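Local coordinates for esterase (Staphylococcus aureus subsp. aureus USA300_TCH1516, PDB 3D7R), which probably hydrolyses ester bonds as an esterase of the alpha/beta hydrolase fold, with a natural substrate that is not known, at residues T138-F147 and K234-R245; T146-Y154 and L177-L185. All coordinates share one frame; numbering follows the deposited sequence.

Interaction 1: residues T138-F147 and K234-R245. With DMS (dimethyl sulfoxide), chain M.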
loop_
_atom_site.group_PDB
_atom_site.type_symbol
_atom_site.label_atom_id
_atom_site.label_comp_id
_atom_site.label_asym_id
_atom_site.label_seq_id
_atom_site.Cartn_x
_atom_site.Cartn_y
_atom_site.Cartn_z
ATOM N N THR A 138 -7.972 10.801 5.470
ATOM C CA THR A 138 -7.828 12.214 5.754
ATOM C C THR A 138 -8.384 13.015 4.551
ATOM O O THR A 138 -8.445 12.491 3.434
ATOM C CB THR A 138 -6.344 12.553 6.153
ATOM O OG1 THR A 138 -6.315 13.380 7.329
ATOM C CG2 THR A 138 -5.508 13.182 5.011
ATOM N N PRO A 139 -8.748 14.301 4.750
ATOM C CA PRO A 139 -8.523 15.129 5.934
ATOM C C PRO A 139 -9.503 14.946 7.091
ATOM O O PRO A 139 -9.238 15.479 8.170
ATOM C CB PRO A 139 -8.643 16.559 5.387
ATOM C CG PRO A 139 -9.669 16.423 4.282
ATOM C CD PRO A 139 -9.406 15.058 3.666
ATOM N N GLU A 140 -10.622 14.251 6.887
ATOM C CA GLU A 140 -11.606 14.108 7.981
ATOM C C GLU A 140 -11.141 13.148 9.090
ATOM O O GLU A 140 -11.324 13.392 10.286
ATOM C CB GLU A 140 -12.975 13.676 7.449
ATOM C CG GLU A 140 -14.034 13.557 8.546
ATOM C CD GLU A 140 -15.461 13.603 8.015
ATOM O OE1 GLU A 140 -15.682 13.322 6.815
ATOM O OE2 GLU A 140 -16.374 13.915 8.817
ATOM N N PHE A 141 -10.549 12.043 8.683
ATOM C CA PHE A 141 -10.075 11.051 9.638
ATOM C C PHE A 141 -8.555 10.994 9.727
ATOM O O PHE A 141 -7.832 11.536 8.881
ATOM C CB PHE A 141 -10.712 9.693 9.313
ATOM C CG PHE A 141 -12.222 9.740 9.316
ATOM C CD1 PHE A 141 -12.921 9.768 10.526
ATOM C CD2 PHE A 141 -12.939 9.821 8.127
ATOM C CE1 PHE A 141 -14.307 9.844 10.544
ATOM C CE2 PHE A 141 -14.321 9.900 8.133
ATOM C CZ PHE A 141 -15.015 9.909 9.339
ATOM N N HIS A 142 -8.068 10.320 10.766
ATOM C CA HIS A 142 -6.675 10.412 11.135
ATOM C C HIS A 142 -6.093 9.039 11.411
ATOM O O HIS A 142 -6.802 8.030 11.377
ATOM C CB HIS A 142 -6.545 11.336 12.354
ATOM C CG HIS A 142 -7.143 12.693 12.127
ATOM N ND1 HIS A 142 -8.370 13.062 12.634
ATOM C CD2 HIS A 142 -6.707 13.746 11.395
ATOM C CE1 HIS A 142 -8.648 14.298 12.256
ATOM N NE2 HIS A 142 -7.653 14.736 11.504
ATOM N N ILE A 143 -4.801 9.017 11.684
ATOM C CA ILE A 143 -4.057 7.773 11.888
ATOM C C ILE A 143 -4.793 6.681 12.706
ATOM O O ILE A 143 -4.894 5.548 12.248
ATOM C CB ILE A 143 -2.634 8.055 12.443
ATOM C CG1 ILE A 143 -1.839 6.740 12.560
ATOM C CG2 ILE A 143 -2.707 8.866 13.761
ATOM C CD1 ILE A 143 -0.372 6.906 12.943
ATOM N N ASP A 144 -5.314 7.007 13.890
ATOM C CA ASP A 144 -5.939 5.963 14.726
ATOM C C ASP A 144 -7.191 5.365 14.112
ATOM O O ASP A 144 -7.425 4.167 14.251
ATOM C CB ASP A 144 -6.226 6.445 16.143
ATOM C CG ASP A 144 -4.961 6.716 16.939
ATOM O OD1 ASP A 144 -3.835 6.378 16.493
ATOM O OD2 ASP A 144 -5.099 7.270 18.046
ATOM N N ASP A 145 -7.985 6.200 13.432
ATOM C CA ASP A 145 -9.168 5.752 12.705
ATOM C C ASP A 145 -8.769 4.736 11.640
ATOM O O ASP A 145 -9.417 3.707 11.452
ATOM C CB ASP A 145 -9.846 6.947 12.000
ATOM C CG ASP A 145 -10.271 8.045 12.974
ATOM O OD1 ASP A 145 -11.002 7.725 13.929
ATOM O OD2 ASP A 145 -9.883 9.227 12.783
ATOM N N THR A 146 -7.709 5.061 10.917
ATOM C CA THR A 146 -7.243 4.251 9.796
ATOM C C THR A 146 -6.783 2.895 10.294
ATOM O O THR A 146 -7.213 1.849 9.786
ATOM C CB THR A 146 -6.080 4.961 9.084
ATOM O OG1 THR A 146 -6.558 6.207 8.568
ATOM C CG2 THR A 146 -5.520 4.099 7.923
ATOM N N PHE A 147 -5.929 2.910 11.314
ATOM C CA PHE A 147 -5.380 1.657 11.843
ATOM C C PHE A 147 -6.417 0.774 12.566
ATOM O O PHE A 147 -6.365 -0.447 12.453
ATOM C CB PHE A 147 -4.131 1.918 12.709
ATOM C CG PHE A 147 -2.867 2.115 11.895
ATOM C CD1 PHE A 147 -2.386 1.090 11.065
ATOM C CD2 PHE A 147 -2.184 3.328 11.920
ATOM C CE1 PHE A 147 -1.219 1.275 10.293
ATOM C CE2 PHE A 147 -1.023 3.520 11.159
ATOM C CZ PHE A 147 -0.537 2.485 10.351
ATOM N N LYS A 234 -1.394 16.166 8.011
ATOM C CA LYS A 234 -2.837 16.257 8.280
ATOM C C LYS A 234 -3.369 14.949 8.920
ATOM O O LYS A 234 -4.068 14.979 9.937
ATOM C CB LYS A 234 -3.593 16.584 6.995
ATOM C CG LYS A 234 -5.108 16.741 7.168
ATOM C CD LYS A 234 -5.424 17.985 7.987
ATOM C CE LYS A 234 -6.617 18.719 7.450
ATOM N NZ LYS A 234 -6.804 19.967 8.227
ATOM N N TRP A 235 -3.001 13.817 8.320
ATOM C CA TRP A 235 -3.392 12.489 8.795
ATOM C C TRP A 235 -2.827 12.160 10.195
ATOM O O TRP A 235 -3.540 11.599 11.059
ATOM C CB TRP A 235 -2.945 11.456 7.768
ATOM C CG TRP A 235 -3.318 10.032 8.071
ATOM C CD1 TRP A 235 -4.565 9.486 8.098
ATOM C CD2 TRP A 235 -2.405 8.968 8.339
ATOM N NE1 TRP A 235 -4.493 8.143 8.377
ATOM C CE2 TRP A 235 -3.172 7.798 8.528
ATOM C CE3 TRP A 235 -1.007 8.893 8.449
ATOM C CZ2 TRP A 235 -2.589 6.568 8.823
ATOM C CZ3 TRP A 235 -0.426 7.664 8.737
ATOM C CH2 TRP A 235 -1.215 6.519 8.910
ATOM N N ALA A 236 -1.578 12.555 10.419
ATOM C CA ALA A 236 -0.862 12.290 11.675
ATOM C C ALA A 236 -1.485 13.007 12.871
ATOM O O ALA A 236 -1.308 12.563 13.989
ATOM C CB ALA A 236 0.615 12.683 11.546
ATOM N N ASN A 237 -2.179 14.118 12.623
ATOM C CA ASN A 237 -2.978 14.820 13.645
ATOM C C ASN A 237 -2.165 15.177 14.893
ATOM O O ASN A 237 -2.629 15.002 16.014
ATOM C CB ASN A 237 -4.247 14.012 14.002
ATOM C CG ASN A 237 -5.320 14.860 14.672
ATOM O OD1 ASN A 237 -5.516 16.023 14.325
ATOM N ND2 ASN A 237 -6.023 14.276 15.636
ATOM N N GLY A 238 -0.952 15.686 14.694
ATOM C CA GLY A 238 -0.137 16.128 15.824
ATOM C C GLY A 238 1.045 15.221 16.138
ATOM O O GLY A 238 1.947 15.629 16.857
ATOM N N LEU A 239 1.036 13.989 15.631
ATOM C CA LEU A 239 2.194 13.095 15.774
ATOM C C LEU A 239 3.294 13.495 14.811
ATOM O O LEU A 239 3.005 13.860 13.668
ATOM C CB LEU A 239 1.828 11.625 15.525
ATOM C CG LEU A 239 0.999 10.868 16.563
ATOM C CD1 LEU A 239 0.682 9.488 16.009
ATOM C CD2 LEU A 239 1.739 10.745 17.915
ATOM N N PRO A 240 4.566 13.431 15.259
ATOM C CA PRO A 240 5.681 13.721 14.336
ATOM C C PRO A 240 5.717 12.706 13.192
ATOM O O PRO A 240 5.426 11.515 13.411
ATOM C CB PRO A 240 6.928 13.548 15.202
ATOM C CG PRO A 240 6.456 13.549 16.611
ATOM C CD PRO A 240 5.035 13.075 16.609
ATOM N N LEU A 241 6.077 13.164 11.991
ATOM C CA LEU A 241 6.179 12.266 10.828
ATOM C C LEU A 241 7.163 11.117 11.050
ATOM O O LEU A 241 7.081 10.074 10.380
ATOM C CB LEU A 241 6.544 13.057 9.551
ATOM C CG LEU A 241 5.465 14.032 9.044
ATOM C CD1 LEU A 241 5.837 14.630 7.687
ATOM C CD2 LEU A 241 4.101 13.376 8.968
ATOM N N THR A 242 8.097 11.307 11.981
ATOM C CA THR A 242 9.107 10.278 12.276
ATOM C C THR A 242 8.590 9.161 13.213
ATOM O O THR A 242 9.269 8.139 13.384
ATOM C CB THR A 242 10.375 10.890 12.908
ATOM O OG1 THR A 242 10.001 11.617 14.071
ATOM C CG2 THR A 242 11.086 11.847 11.928
ATOM N N ASP A 243 7.417 9.368 13.828
ATOM C CA ASP A 243 6.767 8.323 14.632
ATOM C C ASP A 243 6.751 7.038 13.815
ATOM O O ASP A 243 6.377 7.045 12.637
ATOM C CB ASP A 243 5.329 8.731 15.007
ATOM C CG ASP A 243 4.658 7.751 15.973
ATOM O OD1 ASP A 243 4.288 8.173 17.083
ATOM O OD2 ASP A 243 4.489 6.560 15.657
ATOM N N LYS A 244 7.171 5.942 14.429
ATOM C CA LYS A 244 7.264 4.664 13.738
ATOM C C LYS A 244 5.932 4.172 13.165
ATOM O O LYS A 244 5.911 3.378 12.233
ATOM C CB LYS A 244 7.867 3.610 14.661
ATOM C CG LYS A 244 7.021 3.247 15.908
ATOM C CD LYS A 244 7.768 2.236 16.805
ATOM C CE LYS A 244 6.869 1.680 17.896
ATOM N NZ LYS A 244 6.600 2.717 18.927
ATOM N N ARG A 245 4.806 4.622 13.714
ATOM C CA ARG A 245 3.528 4.193 13.132
ATOM C C ARG A 245 3.268 4.862 11.774
ATOM O O ARG A 245 2.533 4.326 10.932
ATOM C CB ARG A 245 2.360 4.461 14.093
ATOM C CG ARG A 245 2.511 3.850 15.494
ATOM C CD ARG A 245 1.530 4.546 16.462
ATOM N NE ARG A 245 0.186 4.177 16.072
ATOM C CZ ARG A 245 -0.922 4.877 16.289
ATOM N NH1 ARG A 245 -0.909 6.061 16.915
ATOM N NH2 ARG A 245 -2.059 4.362 15.863
HETATM S S DMS M . -4.060 11.468 17.497
HETATM O O DMS M . -5.179 11.767 16.117
HETATM C C1 DMS M . -4.958 10.564 18.793
HETATM C C2 DMS M . -2.795 10.250 17.061
#
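One face of the Trp235 indole is covered by the first turn of helix 143-161: CB of Ile143 stands 3.9 Å from the centroid of the six-membered ring of Trp235, almost on its normal, a CH-pi contact. At the indole edge, NE1 of Trp235 gives a nearly straight bond (173°) to OG1 of Thr146, 2.8 Å away and in the ring plane. The Phe147 ring meets the far corner of the indole obliquely, its CE2 3.8 Å from CH2 of Trp235. The His142 ring has the amide of Asn237 stacked over one face, the planes 15° apart, while the carbonyl oxygens of Lys234 and Trp235 lie at its edge. The guanidinium of Arg245 carries CD1 of Ile143 over one face and receives Asp144 at its edge in an end-on salt bridge: OD1 of Asp144 takes both NH2 of Arg245 at 2.8 Å and NH1 of Arg245 at 3.0 Å. Ile143 places CG1 anti to its backbone N (chi1 -176°), which brings CG1 over the indole near CH2 of Trp235. Its own N donates to O of Trp235 at 2.9 Å, from above the carbonyl plane. ND2 of Asn237 holds a dimethyl sulfoxide, probably from the crystallisation liquor, by its oxygen at 2.7 Å. OG1 of Thr146 accepts from the indole and also bonds O of Pro136, so this buried hydroxyl can serve as both acceptor and donor. The chemistry is thus divided: the buried indole, its N-H satisfied, joins the start of helix 143-161 to the last turn of helix 225-236, while the salt bridge, which probably limits the swing of Arg245, joins it to the following loop.

Interaction 2: residues T146-Y154 and L177-L185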
loop_
_atom_site.group_PDB
_atom_site.type_symbol
_atom_site.label_atom_id
_atom_site.label_comp_id
_atom_site.label_asym_id
_atom_site.label_seq_id
_atom_site.Cartn_x
_atom_site.Cartn_y
_atom_site.Cartn_z
ATOM N N THR A 146 -7.709 5.061 10.917
ATOM C CA THR A 146 -7.243 4.251 9.796
ATOM C C THR A 146 -6.783 2.895 10.294
ATOM O O THR A 146 -7.213 1.849 9.786
ATOM C CB THR A 146 -6.080 4.961 9.084
ATOM O OG1 THR A 146 -6.558 6.207 8.568
ATOM C CG2 THR A 146 -5.520 4.099 7.923
ATOM N N PHE A 147 -5.929 2.910 11.314
ATOM C CA PHE A 147 -5.380 1.657 11.843
ATOM C C PHE A 147 -6.417 0.774 12.566
ATOM O O PHE A 147 -6.365 -0.447 12.453
ATOM C CB PHE A 147 -4.131 1.918 12.709
ATOM C CG PHE A 147 -2.867 2.115 11.895
ATOM C CD1 PHE A 147 -2.386 1.090 11.065
ATOM C CD2 PHE A 147 -2.184 3.328 11.920
ATOM C CE1 PHE A 147 -1.219 1.275 10.293
ATOM C CE2 PHE A 147 -1.023 3.520 11.159
ATOM C CZ PHE A 147 -0.537 2.485 10.351
ATOM N N GLN A 148 -7.360 1.377 13.284
ATOM C CA GLN A 148 -8.396 0.587 13.951
ATOM C C GLN A 148 -9.258 -0.162 12.947
ATOM O O GLN A 148 -9.642 -1.319 13.170
ATOM C CB GLN A 148 -9.234 1.456 14.918
ATOM C CG GLN A 148 -8.338 1.987 16.076
ATOM C CD GLN A 148 -9.040 2.922 17.060
ATOM O OE1 GLN A 148 -10.010 3.615 16.726
ATOM N NE2 GLN A 148 -8.519 2.963 18.285
ATOM N N ALA A 149 -9.556 0.497 11.832
ATOM C CA ALA A 149 -10.332 -0.127 10.763
ATOM C C ALA A 149 -9.599 -1.310 10.132
ATOM O O ALA A 149 -10.195 -2.350 9.872
ATOM C CB ALA A 149 -10.690 0.895 9.713
ATOM N N ILE A 150 -8.309 -1.148 9.858
ATOM C CA ILE A 150 -7.524 -2.238 9.276
ATOM C C ILE A 150 -7.472 -3.448 10.236
ATOM O O ILE A 150 -7.650 -4.586 9.808
ATOM C CB ILE A 150 -6.122 -1.732 8.840
ATOM C CG1 ILE A 150 -6.280 -0.675 7.730
ATOM C CG2 ILE A 150 -5.216 -2.902 8.349
ATOM C CD1 ILE A 150 -4.998 -0.031 7.286
ATOM N N GLN A 151 -7.274 -3.179 11.531
ATOM C CA GLN A 151 -7.360 -4.200 12.584
ATOM C C GLN A 151 -8.670 -4.990 12.519
ATOM O O GLN A 151 -8.662 -6.223 12.592
ATOM C CB GLN A 151 -7.220 -3.551 13.978
ATOM C CG GLN A 151 -7.084 -4.567 15.133
ATOM C CD GLN A 151 -5.763 -5.347 15.060
ATOM O OE1 GLN A 151 -4.681 -4.752 15.007
ATOM N NE2 GLN A 151 -5.849 -6.683 15.066
ATOM N N ARG A 152 -9.795 -4.280 12.394
ATOM C CA ARG A 152 -11.095 -4.930 12.385
ATOM C C ARG A 152 -11.230 -5.879 11.190
ATOM O O ARG A 152 -11.696 -7.001 11.366
ATOM C CB ARG A 152 -12.243 -3.911 12.380
ATOM C CG ARG A 152 -12.398 -3.164 13.728
ATOM C CD ARG A 152 -13.548 -2.130 13.698
ATOM N NE ARG A 152 -13.080 -0.785 14.083
ATOM C CZ ARG A 152 -13.134 0.302 13.304
ATOM N NH1 ARG A 152 -13.670 0.262 12.080
ATOM N NH2 ARG A 152 -12.664 1.452 13.769
ATOM N N VAL A 153 -10.827 -5.448 9.988
ATOM C CA VAL A 153 -10.937 -6.345 8.821
ATOM C C VAL A 153 -9.937 -7.496 8.927
ATOM O O VAL A 153 -10.266 -8.634 8.612
ATOM C CB VAL A 153 -10.880 -5.619 7.433
ATOM C CG1 VAL A 153 -9.541 -4.966 7.182
ATOM C CG2 VAL A 153 -11.251 -6.593 6.267
ATOM N N TYR A 154 -8.732 -7.213 9.416
ATOM C CA TYR A 154 -7.750 -8.283 9.637
ATOM C C TYR A 154 -8.292 -9.346 10.589
ATOM O O TYR A 154 -8.202 -10.533 10.315
ATOM C CB TYR A 154 -6.416 -7.732 10.135
ATOM C CG TYR A 154 -5.365 -8.809 10.410
ATOM C CD1 TYR A 154 -4.662 -9.405 9.365
ATOM C CD2 TYR A 154 -5.064 -9.206 11.719
ATOM C CE1 TYR A 154 -3.704 -10.386 9.601
ATOM C CE2 TYR A 154 -4.086 -10.207 11.976
ATOM C CZ TYR A 154 -3.419 -10.788 10.912
ATOM O OH TYR A 154 -2.449 -11.752 11.151
ATOM N N LEU A 177 1.343 1.627 5.432
ATOM C CA LEU A 177 0.268 1.180 6.335
ATOM C C LEU A 177 0.369 -0.328 6.607
ATOM O O LEU A 177 0.250 -0.771 7.742
ATOM C CB LEU A 177 -1.130 1.482 5.759
ATOM C CG LEU A 177 -1.684 2.898 5.654
ATOM C CD1 LEU A 177 -3.200 2.860 5.376
ATOM C CD2 LEU A 177 -1.426 3.695 6.948
ATOM N N ALA A 178 0.611 -1.104 5.559
ATOM C CA ALA A 178 0.722 -2.555 5.686
ATOM C C ALA A 178 1.875 -2.947 6.608
ATOM O O ALA A 178 1.672 -3.744 7.524
ATOM C CB ALA A 178 0.871 -3.206 4.309
ATOM N N LEU A 179 3.074 -2.394 6.384
ATOM C CA LEU A 179 4.208 -2.705 7.278
ATOM C C LEU A 179 3.942 -2.231 8.718
ATOM O O LEU A 179 4.142 -2.989 9.675
ATOM C CB LEU A 179 5.539 -2.125 6.747
ATOM C CG LEU A 179 6.757 -2.258 7.680
ATOM C CD1 LEU A 179 7.086 -3.710 8.029
ATOM C CD2 LEU A 179 7.996 -1.586 7.111
ATOM N N SER A 180 3.527 -0.974 8.873
ATOM C CA SER A 180 3.205 -0.437 10.196
ATOM C C SER A 180 2.128 -1.275 10.924
ATOM O O SER A 180 2.214 -1.513 12.139
ATOM C CB SER A 180 2.771 1.026 10.063
ATOM O OG SER A 180 2.273 1.510 11.288
ATOM N N PHE A 181 1.125 -1.732 10.186
ATOM C CA PHE A 181 0.073 -2.565 10.772
ATOM C C PHE A 181 0.610 -3.933 11.239
ATOM O O PHE A 181 0.277 -4.405 12.316
ATOM C CB PHE A 181 -1.121 -2.720 9.811
ATOM C CG PHE A 181 -2.144 -3.743 10.283
ATOM C CD1 PHE A 181 -2.939 -3.486 11.392
ATOM C CD2 PHE A 181 -2.281 -4.971 9.621
ATOM C CE1 PHE A 181 -3.852 -4.440 11.857
ATOM C CE2 PHE A 181 -3.212 -5.928 10.073
ATOM C CZ PHE A 181 -3.989 -5.656 11.177
ATOM N N VAL A 182 1.453 -4.572 10.434
ATOM C CA VAL A 182 2.039 -5.863 10.841
ATOM C C VAL A 182 2.978 -5.667 12.047
ATOM O O VAL A 182 3.052 -6.516 12.937
ATOM C CB VAL A 182 2.734 -6.561 9.639
ATOM C CG1 VAL A 182 3.529 -7.792 10.099
ATOM C CG2 VAL A 182 1.668 -6.923 8.567
ATOM N N GLN A 183 3.672 -4.534 12.079
ATOM C CA GLN A 183 4.511 -4.166 13.218
ATOM C C GLN A 183 3.670 -3.983 14.484
ATOM O O GLN A 183 4.080 -4.386 15.583
ATOM C CB GLN A 183 5.306 -2.898 12.902
ATOM C CG GLN A 183 6.462 -3.101 11.923
ATOM C CD GLN A 183 7.097 -1.791 11.435
ATOM O OE1 GLN A 183 6.448 -0.748 11.415
ATOM N NE2 GLN A 183 8.365 -1.853 11.027
ATOM N N SER A 184 2.490 -3.387 14.328
ATOM C CA SER A 184 1.519 -3.304 15.422
ATOM C C SER A 184 1.086 -4.683 15.941
ATOM O O SER A 184 1.071 -4.924 17.160
ATOM C CB SER A 184 0.303 -2.491 14.990
ATOM O OG SER A 184 -0.658 -2.447 16.031
ATOM N N LEU A 185 0.760 -5.587 15.026
ATOM C CA LEU A 185 0.423 -6.965 15.396
ATOM C C LEU A 185 1.563 -7.609 16.195
ATOM O O LEU A 185 1.336 -8.220 17.246
ATOM C CB LEU A 185 0.146 -7.808 14.142
ATOM C CG LEU A 185 -1.050 -7.431 13.258
ATOM C CD1 LEU A 185 -1.054 -8.277 11.987
ATOM C CD2 LEU A 185 -2.365 -7.592 13.985
HETATM O O HOH W 1 -2.289 -4.753 16.497
#
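OE1 of Gln151 accepts from a water at 2.8 Å, and the same water lies 2.9 Å from OG of Ser184, bridging the two helices; NE2 of Gln151 turns instead to Asp155. OE1 of Gln151 also rests 3.3 Å from CE1 of Phe181, whose ring is the knob of this contact, set among Phe147, Ile150, Gln151 and Tyr154. Phe181 reaches that hole because its CG lies anti to the backbone N (chi1 171°). CG2 of Ile150 sits over the centre of one ring face, 3.7 Å from the centroid of Phe181, and Leu185 lies over the opposite face. The edge of Phe181 points at the face of Tyr154 in an offset edge-to-face pair, with planes at 76°; CD1 of Leu185 covers a Tyr154 face as well, 3.9 Å from the ring centroid. At the other end, CZ of Phe147 packs 3.7 Å from CD2 of Leu177. The segment axes cross at -70° and approach to 10.9 Å, a separation filled by these bulky side chains. Beneath them, Ile150 and Leu177 touch Ile102 of strand 98-102, and Tyr154 reaches Leu100 and Val166, so both helices pack on the central sheet of the alpha/beta hydrolase fold.

From the N terminus, the chain first passes 138-147, where helix 143-161 begins, and that helix carries on through 146-154. After strand 166-171 the chain enters helix 173-187, and interaction 2 closes the shorter loop, with 22 residues between its segments. Interaction 1 closes only when 234-245 arrives at the end of helix 225-236, so interaction 2 falls within its span, sharing Thr146 and Phe147 at the start. The second segments also meet directly: OG of Ser180 lies 2.9 Å from O of Arg245, a probable hydrogen bond, and CH2 of Trp235 packs 3.4 Å from CD2 of Leu177. Helix 143-161, helix 173-187 and the end of helix 225-236 with its following loop thus touch one another pairwise.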